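Local coordinates for xyloglucan-specific endo-beta-1,4-glucanase (Uncultured bacterium, PDB 4W88), which hydrolyses internal beta-1,4-glucosidic linkages of the plant cell-wall polysaccharide xyloglucan as a member of glycoside hydrolase family 5, at residues F55-I60 against K300-D305; G146-R151 against Y198-D203; L222-P227 against V267-T272. The protein carries 1 engineered substitution. All blocks are in the same frame, centred on the assembly; numbering follows the deposited sequence.

Contact 1 (F55-I60 against K300-D305)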
loop_
_atom_site.group_PDB
_atom_site.type_symbol
_atom_site.label_atom_id
_atom_site.label_comp_id
_atom_site.label_asym_id
_atom_site.label_seq_id
_atom_site.Cartn_x
_atom_site.Cartn_y
_atom_site.Cartn_z
ATOM N N PHE A 55 -13.860 -6.881 4.082
ATOM C CA PHE A 55 -12.799 -5.971 3.660
ATOM C C PHE A 55 -13.442 -4.976 2.729
ATOM O O PHE A 55 -13.554 -5.211 1.513
ATOM C CB PHE A 55 -11.706 -6.711 2.928
ATOM C CG PHE A 55 -10.956 -7.751 3.749
ATOM C CD1 PHE A 55 -9.849 -7.403 4.542
ATOM C CD2 PHE A 55 -11.243 -9.092 3.591
ATOM C CE1 PHE A 55 -9.117 -8.396 5.165
ATOM C CE2 PHE A 55 -10.498 -10.074 4.219
ATOM C CZ PHE A 55 -9.463 -9.730 5.035
ATOM N N ASN A 56 -13.885 -3.851 3.302
ATOM C CA ASN A 56 -14.614 -2.855 2.474
ATOM C C ASN A 56 -13.693 -1.808 1.818
ATOM O O ASN A 56 -14.150 -0.801 1.279
ATOM C CB ASN A 56 -15.755 -2.158 3.227
ATOM C CG ASN A 56 -15.267 -1.283 4.341
ATOM O OD1 ASN A 56 -14.282 -1.586 5.022
ATOM N ND2 ASN A 56 -15.949 -0.149 4.507
ATOM N N ALA A 57 -12.395 -2.036 1.916
ATOM C CA ALA A 57 -11.397 -1.183 1.316
ATOM C C ALA A 57 -10.425 -2.095 0.611
ATOM O O ALA A 57 -10.044 -3.175 1.122
ATOM C CB ALA A 57 -10.696 -0.373 2.396
ATOM N N ILE A 58 -9.999 -1.664 -0.560
ATOM C CA ILE A 58 -9.087 -2.448 -1.427
ATOM C C ILE A 58 -7.959 -1.512 -1.882
ATOM O O ILE A 58 -8.195 -0.399 -2.360
ATOM C CB ILE A 58 -9.820 -3.081 -2.655
ATOM C CG1 ILE A 58 -8.893 -3.955 -3.475
ATOM C CG2 ILE A 58 -10.552 -2.036 -3.521
ATOM C CD1 ILE A 58 -9.630 -4.813 -4.498
ATOM N N ARG A 59 -6.729 -2.022 -1.770
ATOM C CA ARG A 59 -5.557 -1.399 -2.335
ATOM C C ARG A 59 -5.251 -2.191 -3.652
ATOM O O ARG A 59 -5.187 -3.433 -3.640
ATOM C CB ARG A 59 -4.396 -1.359 -1.366
ATOM C CG ARG A 59 -3.127 -0.757 -1.954
ATOM C CD ARG A 59 -2.205 -0.458 -0.772
ATOM N NE ARG A 59 -0.907 0.188 -0.978
ATOM C CZ ARG A 59 0.244 -0.440 -1.081
ATOM N NH1 ARG A 59 0.334 -1.745 -1.198
ATOM N NH2 ARG A 59 1.343 0.287 -0.985
ATOM N N ILE A 60 -5.092 -1.420 -4.748
ATOM C CA ILE A 60 -4.830 -1.950 -6.061
ATOM C C ILE A 60 -3.453 -1.503 -6.440
ATOM O O ILE A 60 -3.229 -0.372 -6.946
ATOM C CB ILE A 60 -5.859 -1.431 -7.068
ATOM C CG1 ILE A 60 -7.296 -1.837 -6.617
ATOM C CG2 ILE A 60 -5.590 -1.970 -8.471
ATOM C CD1 ILE A 60 -8.460 -1.194 -7.321
ATOM N N LYS A 300 -6.189 2.463 10.369
ATOM C CA LYS A 300 -6.618 1.389 9.484
ATOM C C LYS A 300 -5.419 0.723 8.798
ATOM O O LYS A 300 -4.360 1.379 8.593
ATOM C CB LYS A 300 -7.597 1.933 8.453
ATOM C CG LYS A 300 -8.759 2.727 9.064
ATOM C CD LYS A 300 -9.622 1.831 9.976
ATOM C CE LYS A 300 -10.734 2.646 10.606
ATOM N NZ LYS A 300 -11.452 1.718 11.476
ATOM N N CYS A 301 -5.597 -0.549 8.456
ATOM C CA CYS A 301 -4.578 -1.270 7.737
ATOM C C CYS A 301 -5.194 -2.009 6.563
ATOM O O CYS A 301 -6.415 -2.300 6.522
ATOM C CB CYS A 301 -3.825 -2.260 8.666
ATOM S SG CYS A 301 -4.758 -3.594 9.365
ATOM N N PHE A 302 -4.295 -2.340 5.629
ATOM C CA PHE A 302 -4.601 -3.122 4.452
ATOM C C PHE A 302 -3.706 -4.354 4.414
ATOM O O PHE A 302 -2.471 -4.238 4.428
ATOM C CB PHE A 302 -4.363 -2.289 3.175
ATOM C CG PHE A 302 -5.335 -1.174 2.928
ATOM C CD1 PHE A 302 -5.383 -0.053 3.775
ATOM C CD2 PHE A 302 -6.223 -1.224 1.864
ATOM C CE1 PHE A 302 -6.296 0.970 3.552
ATOM C CE2 PHE A 302 -7.133 -0.192 1.661
ATOM C CZ PHE A 302 -7.202 0.874 2.504
ATOM N N ILE A 303 -4.307 -5.530 4.319
ATOM C CA ILE A 303 -3.558 -6.795 4.409
ATOM C C ILE A 303 -3.032 -7.173 3.026
ATOM O O ILE A 303 -3.759 -7.104 2.030
ATOM C CB ILE A 303 -4.482 -7.920 4.994
ATOM C CG1 ILE A 303 -5.124 -7.485 6.289
ATOM C CG2 ILE A 303 -3.694 -9.214 5.121
ATOM C CD1 ILE A 303 -4.109 -6.926 7.334
ATOM N N TRP A 304 -1.747 -7.542 2.952
ATOM C CA TRP A 304 -1.161 -8.005 1.720
ATOM C C TRP A 304 -1.627 -9.445 1.337
ATOM O O TRP A 304 -1.492 -10.386 2.147
ATOM C CB TRP A 304 0.360 -7.989 1.829
ATOM C CG TRP A 304 0.966 -8.383 0.508
ATOM C CD1 TRP A 304 1.661 -9.532 0.202
ATOM C CD2 TRP A 304 0.987 -7.556 -0.676
ATOM N NE1 TRP A 304 2.040 -9.501 -1.123
ATOM C CE2 TRP A 304 1.674 -8.284 -1.675
ATOM C CE3 TRP A 304 0.482 -6.297 -0.970
ATOM C CZ2 TRP A 304 1.836 -7.787 -2.981
ATOM C CZ3 TRP A 304 0.673 -5.801 -2.205
ATOM C CH2 TRP A 304 1.332 -6.522 -3.198
ATOM N N ASP A 305 -2.266 -9.592 0.172
ATOM C CA ASP A 305 -2.743 -10.854 -0.297
ATOM C C ASP A 305 -2.273 -11.121 -1.717
ATOM O O ASP A 305 -2.783 -10.559 -2.691
ATOM C CB ASP A 305 -4.271 -10.949 -0.169
ATOM C CG ASP A 305 -4.815 -12.333 -0.510
ATOM O OD1 ASP A 305 -4.101 -13.141 -1.208
ATOM O OD2 ASP A 305 -5.977 -12.632 -0.064
#
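The side chain of Phe302 reaches from strand 300-305 to strand 57-60 and makes the closest approaches between them. The axes of the two segments approach to 7.7 Å, with 55° between their directions, and strand 15-18 separates them in the sheet, so side chains rather than main-chain bonds bring them together. The tight part lies at the Phe302 ring. With CG anti to the carbonyl carbon, the ring points at the other strand, and its CE2 comes to 3.6 Å from Ala57 CB while CD2 lies 3.7 Å from Arg59 CB. The backbone carbonyl carbon of Ile58, between these two residues, faces the ring edge.

On both flanks the fit is looser. Phe55 CE1 only reaches Ile303 CG1 at 4.2 Å, and both side chains also rest on helix 329-336. At the other end the Arg59 chain, extended from CG to NE, carries its guanidinium past the indole of Trp304; NH1 is 4.2 Å from CZ3, and the two planes are turned 76° apart. That guanidinium is held by salt bridges to Glu145 and Glu271 and by Asn17 and Asn148, while Trp304 adjoins a bound Tris molecule. All of it buried, this is a (beta/alpha)8 barrel interior, with apolar packing deeper in the barrel and the charged network leading up to the active site.

Contact 2 (G146-R151 against Y198-D203); sequences GMNEPR and YGHNSD. With BGC (beta-D-glucopyranose), chain C.
Two loops at the C-terminal end of the (beta/alpha)8 barrel, following strands 142-145 and 193-196, meet around the Asn-Glu-Pro sequence that in family 5 enzymes carries the general acid/base, a role consistent with Glu149. The backbones come very close, Glu149 CA lying 3.7 Å from Gly199 CA. The imidazole of His200 lies along the first loop with its edge toward the Met147 carbonyl oxygen, which is 3.2 Å from CE1. Its ND1 accepts the N-H of Glu149 at 2.9 Å, the donor sitting 30° out of the ring plane; since ND1 accepts, the proton is probably on NE2, which bonds Glu145. Pro150 crosses this imidazole at about a right angle, CD near ND1.

Tyr198 turns the other way. With CG anti to its backbone N (chi1 -177°), the ring folds back so that the Pro150 carbonyl oxygen stands over the centre of one face, while CB of Arg151 packs near CZ and OH, the hydroxyl being hydrogen-bonded to Glu166. The same Pro150 oxygen accepts the N-H of Gly199 at 2.8 Å. Arg151, with CG in the crowded position between N and C (chi1 63°) and its chain extended to NE, brings NH1 to a lone pair of the Glu149 carbonyl oxygen, and NE pairs with Glu158.

The Glu149 side chain runs extended beyond CG toward the bound glucose. OE2, also bonded to His223, accepts from O4 of the sugar at 2.6 Å, and one water donates both to OE2 and, at 2.7 Å, to the Gly199 carbonyl oxygen.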
loop_
_atom_site.group_PDB
_atom_site.type_symbol
_atom_site.label_atom_id
_atom_site.label_comp_id
_atom_site.label_asym_id
_atom_site.label_seq_id
_atom_site.Cartn_x
_atom_site.Cartn_y
_atom_site.Cartn_z
ATOM N N GLY A 146 1.180 7.754 -3.723
ATOM C CA GLY A 146 2.076 8.169 -4.800
ATOM C C GLY A 146 3.154 7.155 -5.203
ATOM O O GLY A 146 3.402 6.962 -6.400
HETATM N N MSE A 147 3.709 6.478 -4.182
HETATM C CA MSE A 147 4.843 5.567 -4.345
HETATM C C MSE A 147 4.670 4.410 -3.394
HETATM O O MSE A 147 3.972 4.512 -2.366
HETATM C CB MSE A 147 6.207 6.258 -4.034
HETATM C CG MSE A 147 6.398 7.492 -4.898
HETATM SE SE MSE A 147 8.138 8.340 -4.466
HETATM C CE MSE A 147 7.594 9.366 -2.904
ATOM N N ASN A 148 5.393 3.331 -3.712
ATOM C CA ASN A 148 5.448 2.128 -2.858
ATOM C C ASN A 148 6.887 1.807 -2.532
ATOM O O ASN A 148 7.702 1.554 -3.442
ATOM C CB ASN A 148 4.853 0.931 -3.555
ATOM C CG ASN A 148 4.809 -0.286 -2.656
ATOM O OD1 ASN A 148 4.071 -0.281 -1.663
ATOM N ND2 ASN A 148 5.704 -1.244 -2.917
ATOM N N GLU A 149 7.221 1.900 -1.252
ATOM C CA GLU A 149 8.547 1.582 -0.772
ATOM C C GLU A 149 9.696 2.216 -1.551
ATOM O O GLU A 149 10.624 1.531 -1.939
ATOM C CB GLU A 149 8.705 0.101 -0.607
ATOM C CG GLU A 149 7.696 -0.508 0.346
ATOM C CD GLU A 149 7.823 -2.003 0.615
ATOM O OE1 GLU A 149 8.521 -2.736 -0.135
ATOM O OE2 GLU A 149 7.140 -2.474 1.604
ATOM N N PRO A 150 9.569 3.500 -1.871
ATOM C CA PRO A 150 10.610 4.133 -2.698
ATOM C C PRO A 150 11.976 4.047 -2.011
ATOM O O PRO A 150 12.070 4.334 -0.812
ATOM C CB PRO A 150 10.123 5.564 -2.827
ATOM C CG PRO A 150 9.282 5.823 -1.565
ATOM C CD PRO A 150 8.558 4.484 -1.416
ATOM N N ARG A 151 13.007 3.659 -2.744
ATOM C CA ARG A 151 14.289 3.350 -2.142
ATOM C C ARG A 151 15.331 3.127 -3.234
ATOM O O ARG A 151 14.989 3.175 -4.426
ATOM C CB ARG A 151 14.197 2.086 -1.237
ATOM C CG ARG A 151 13.834 0.824 -2.025
ATOM C CD ARG A 151 13.309 -0.355 -1.188
ATOM N NE ARG A 151 13.187 -1.565 -2.001
ATOM C CZ ARG A 151 12.206 -1.867 -2.842
ATOM N NH1 ARG A 151 11.211 -1.063 -3.049
ATOM N NH2 ARG A 151 12.210 -3.016 -3.493
ATOM N N TYR A 198 10.670 6.962 3.248
ATOM C CA TYR A 198 11.629 6.146 2.499
ATOM C C TYR A 198 11.328 4.678 2.842
ATOM O O TYR A 198 11.211 4.321 4.035
ATOM C CB TYR A 198 13.055 6.450 2.946
ATOM C CG TYR A 198 14.087 5.688 2.167
ATOM C CD1 TYR A 198 14.449 4.343 2.480
ATOM C CD2 TYR A 198 14.742 6.275 1.087
ATOM C CE1 TYR A 198 15.404 3.686 1.695
ATOM C CE2 TYR A 198 15.735 5.621 0.362
ATOM C CZ TYR A 198 16.079 4.351 0.666
ATOM O OH TYR A 198 17.046 3.729 -0.079
ATOM N N GLY A 199 11.163 3.831 1.823
ATOM C CA GLY A 199 10.861 2.418 2.054
ATOM C C GLY A 199 9.562 2.079 2.765
ATOM O O GLY A 199 9.407 0.921 3.197
ATOM N N HIS A 200 8.660 3.056 2.942
ATOM C CA HIS A 200 7.557 2.939 3.869
ATOM C C HIS A 200 8.008 2.520 5.294
ATOM O O HIS A 200 7.230 1.922 6.057
ATOM C CB HIS A 200 6.532 1.969 3.317
ATOM C CG HIS A 200 5.518 2.550 2.366
ATOM N ND1 HIS A 200 5.825 2.967 1.089
ATOM C CD2 HIS A 200 4.197 2.804 2.530
ATOM C CE1 HIS A 200 4.735 3.415 0.492
ATOM N NE2 HIS A 200 3.739 3.341 1.354
ATOM N N ASN A 201 9.252 2.853 5.640
ATOM C CA ASN A 201 9.890 2.560 6.939
ATOM C C ASN A 201 9.360 3.499 8.028
ATOM O O ASN A 201 9.059 4.657 7.760
ATOM C CB ASN A 201 11.422 2.652 6.791
ATOM C CG ASN A 201 12.156 2.409 8.087
ATOM O OD1 ASN A 201 12.365 3.338 8.890
ATOM N ND2 ASN A 201 12.549 1.170 8.318
ATOM N N SER A 202 9.233 2.952 9.245
ATOM C CA SER A 202 8.716 3.680 10.421
ATOM C C SER A 202 9.694 3.814 11.600
ATOM O O SER A 202 9.262 4.088 12.731
ATOM C CB SER A 202 7.410 3.039 10.915
ATOM O OG SER A 202 7.656 1.778 11.378
ATOM N N ASP A 203 10.981 3.616 11.352
ATOM C CA ASP A 203 12.019 3.845 12.379
ATOM C C ASP A 203 12.043 5.345 12.699
ATOM O O ASP A 203 11.732 6.223 11.835
ATOM C CB ASP A 203 13.409 3.388 11.914
ATOM C CG ASP A 203 13.485 1.913 11.528
ATOM O OD1 ASP A 203 12.610 1.100 11.836
ATOM O OD2 ASP A 203 14.522 1.543 10.894
HETATM C C2 BGC C . 10.517 -6.960 2.821
HETATM C C3 BGC C . 9.431 -6.204 2.038
HETATM C C4 BGC C . 8.436 -5.564 2.945
HETATM C C5 BGC C . 9.455 -4.900 3.958
HETATM C C6 BGC C . 8.547 -4.260 4.937
HETATM C C1 BGC C . 11.485 -6.225 3.677
HETATM O O2 BGC C . 11.366 -7.330 1.838
HETATM O O3 BGC C . 8.799 -7.173 1.238
HETATM O O4 BGC C . 7.287 -4.966 2.147
HETATM O O5 BGC C . 10.569 -5.788 4.527
HETATM O O6 BGC C . 9.112 -3.367 5.862
HETATM O O HOH W 1 8.248 -1.325 4.018
#

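Contact 3 (L222-P227 against V267-T272)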
loop_
_atom_site.group_PDB
_atom_site.type_symbol
_atom_site.label_atom_id
_atom_site.label_comp_id
_atom_site.label_asym_id
_atom_site.label_seq_id
_atom_site.Cartn_x
_atom_site.Cartn_y
_atom_site.Cartn_z
ATOM N N LEU A 222 2.607 3.814 5.883
ATOM C CA LEU A 222 3.691 2.970 6.400
ATOM C C LEU A 222 3.407 1.527 6.119
ATOM O O LEU A 222 2.270 1.145 6.014
ATOM C CB LEU A 222 3.888 3.226 7.927
ATOM C CG LEU A 222 4.144 4.678 8.251
ATOM C CD1 LEU A 222 4.007 4.853 9.725
ATOM C CD2 LEU A 222 5.534 5.183 7.758
ATOM N N HIS A 223 4.459 0.694 6.099
ATOM C CA HIS A 223 4.297 -0.731 6.044
ATOM C C HIS A 223 4.945 -1.324 7.281
ATOM O O HIS A 223 6.098 -1.060 7.549
ATOM C CB HIS A 223 4.945 -1.347 4.822
ATOM C CG HIS A 223 4.323 -0.950 3.531
ATOM N ND1 HIS A 223 4.870 -1.258 2.285
ATOM C CD2 HIS A 223 3.162 -0.309 3.281
ATOM C CE1 HIS A 223 4.068 -0.794 1.354
ATOM N NE2 HIS A 223 3.029 -0.238 1.934
ATOM N N THR A 224 4.161 -2.114 8.026
ATOM C CA THR A 224 4.579 -2.589 9.306
ATOM C C THR A 224 4.226 -4.053 9.465
ATOM O O THR A 224 3.215 -4.430 10.094
ATOM C CB THR A 224 4.081 -1.770 10.504
ATOM O OG1 THR A 224 2.663 -1.616 10.472
ATOM C CG2 THR A 224 4.715 -0.468 10.516
ATOM N N TYR A 225 5.048 -4.860 8.859
ATOM C CA TYR A 225 4.928 -6.336 9.032
ATOM C C TYR A 225 5.664 -6.803 10.301
ATOM O O TYR A 225 6.647 -7.582 10.235
ATOM C CB TYR A 225 5.540 -7.023 7.834
ATOM C CG TYR A 225 4.820 -6.860 6.485
ATOM C CD1 TYR A 225 5.106 -5.787 5.591
ATOM C CD2 TYR A 225 3.966 -7.854 6.025
ATOM C CE1 TYR A 225 4.483 -5.714 4.344
ATOM C CE2 TYR A 225 3.372 -7.807 4.764
ATOM C CZ TYR A 225 3.669 -6.727 3.896
ATOM O OH TYR A 225 3.087 -6.726 2.666
ATOM N N THR A 226 5.187 -6.322 11.428
ATOM C CA THR A 226 5.960 -6.330 12.667
ATOM C C THR A 226 5.419 -7.373 13.642
ATOM O O THR A 226 4.194 -7.424 13.919
ATOM C CB THR A 226 5.858 -4.960 13.291
ATOM O OG1 THR A 226 6.267 -3.988 12.309
ATOM C CG2 THR A 226 6.702 -4.853 14.524
ATOM N N PRO A 227 6.311 -8.188 14.209
ATOM C CA PRO A 227 7.785 -8.228 13.969
ATOM C C PRO A 227 8.116 -9.077 12.736
ATOM O O PRO A 227 7.445 -10.080 12.429
ATOM C CB PRO A 227 8.336 -8.993 15.215
ATOM C CG PRO A 227 7.194 -9.227 16.089
ATOM C CD PRO A 227 5.915 -9.097 15.298
ATOM N N VAL A 267 -2.597 8.586 9.519
ATOM C CA VAL A 267 -1.734 7.484 9.188
ATOM C C VAL A 267 -2.543 6.288 8.731
ATOM O O VAL A 267 -3.598 5.968 9.314
ATOM C CB VAL A 267 -0.870 7.055 10.401
ATOM C CG1 VAL A 267 -0.000 5.862 10.066
ATOM C CG2 VAL A 267 -0.001 8.207 10.734
ATOM N N VAL A 268 -2.047 5.656 7.672
ATOM C CA VAL A 268 -2.650 4.456 7.089
ATOM C C VAL A 268 -1.539 3.394 6.916
ATOM O O VAL A 268 -0.478 3.660 6.342
ATOM C CB VAL A 268 -3.328 4.697 5.685
ATOM C CG1 VAL A 268 -4.075 3.393 5.330
ATOM C CG2 VAL A 268 -4.292 5.812 5.719
ATOM N N ILE A 269 -1.756 2.195 7.450
ATOM C CA ILE A 269 -0.859 1.055 7.206
ATOM C C ILE A 269 -1.275 0.353 5.895
ATOM O O ILE A 269 -2.198 -0.460 5.908
ATOM C CB ILE A 269 -0.793 0.079 8.385
ATOM C CG1 ILE A 269 -0.483 0.825 9.705
ATOM C CG2 ILE A 269 0.165 -0.998 8.058
ATOM C CD1 ILE A 269 0.823 1.587 9.741
ATOM N N THR A 270 -0.585 0.649 4.784
ATOM C CA THR A 270 -1.050 0.194 3.520
ATOM C C THR A 270 -0.637 -1.216 3.174
ATOM O O THR A 270 -1.149 -1.783 2.190
ATOM C CB THR A 270 -0.760 1.203 2.375
ATOM O OG1 THR A 270 0.660 1.430 2.256
ATOM C CG2 THR A 270 -1.492 2.519 2.645
ATOM N N GLU A 271 0.272 -1.795 3.974
ATOM C CA GLU A 271 0.558 -3.247 3.897
ATOM C C GLU A 271 0.996 -3.750 5.274
ATOM O O GLU A 271 1.759 -3.105 5.994
ATOM C CB GLU A 271 1.687 -3.592 2.921
ATOM C CG GLU A 271 1.428 -3.414 1.439
ATOM C CD GLU A 271 2.619 -3.756 0.605
ATOM O OE1 GLU A 271 3.442 -4.629 1.055
ATOM O OE2 GLU A 271 2.720 -3.258 -0.542
ATOM N N THR A 272 0.446 -4.912 5.610
ATOM C CA THR A 272 0.896 -5.761 6.691
ATOM C C THR A 272 0.306 -7.156 6.442
ATOM O O THR A 272 -0.426 -7.395 5.466
ATOM C CB THR A 272 0.480 -5.194 8.061
ATOM O OG1 THR A 272 1.150 -5.940 9.133
ATOM C CG2 THR A 272 -1.023 -5.220 8.222
#
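Neighbouring parallel strands 218-223 and 267-272 of the (beta/alpha)8 barrel pair here, and their C-terminal ends lead into the sugar-binding cleft. The pairing is regular only around Leu222, whose N donates to Val268 O and whose O accepts from Thr270 N, both at 3.1 Å. Beyond it the register slips: Thr224 N bonds Glu271 O, where an unbroken ladder would have used Thr270 O. The next link is made by a side chain, Thr272 OG1 donating to Thr224 O at 2.7 Å from above the carbonyl plane. Toward the surrounding helices, Leu222 packs on Val267 and Ile269, and the Ile269 methyls lie against Thr224 OG1, a hydroxyl hydrogen-bonded to Tyr290.

The cleft end belongs to His223, Tyr225 and Glu271. Glu271 CB sits over the middle of the His223 imidazole, 3.6 Å from its centroid, and the carboxylate continues above the ring with its plane tilted by 24° and CD 3.4 Å from CE1. In its own plane the imidazole NE2 donates to Thr270 OG1 at 2.9 Å, itself bonded to Glu145, while ND1 bonds Glu149. Engaged at both nitrogens and stacked on a carboxylate, this histidine may carry a positive charge.

Tyr225 lays one ring face over Thr272 CA and reaches Glu271 with its hydroxyl. Position at the C-terminal end of strand 267-272 is consistent with Glu271 being the family 5 nucleophile; its OE2 is bound by Arg59 and Tris, and its OE1 accepts from Tyr225 OH at 2.7 Å, in the tyrosine ring plane but 25° above that of the carboxylate.

Overall arrangement
All three contacts belong to one barrel: contacts 2 and 3 border the cleft where the glycan and Tris bind, and contact 1 reaches toward it through Arg59 and Trp304. Contacts 1 and 3, centres about 11 Å apart, share a sheet: Phe302 N probably bonds Ile269 O at 2.8 Å, and Trp304 packs on Tyr225 and Glu271. Contact 2, its centre about 11 Å from that of contact 3, is tied to it where Glu149 OE2 meets His223 ND1 at 2.7 Å. Contacts 1 and 2 are about 17 Å apart between centres, yet Arg59 NH2 lies 2.9 Å from Asn148 OD1. Glu149 CD and Glu271 CD are 5.5 Å apart, consistent with an acid/base and nucleophile pair of a retaining glycosidase.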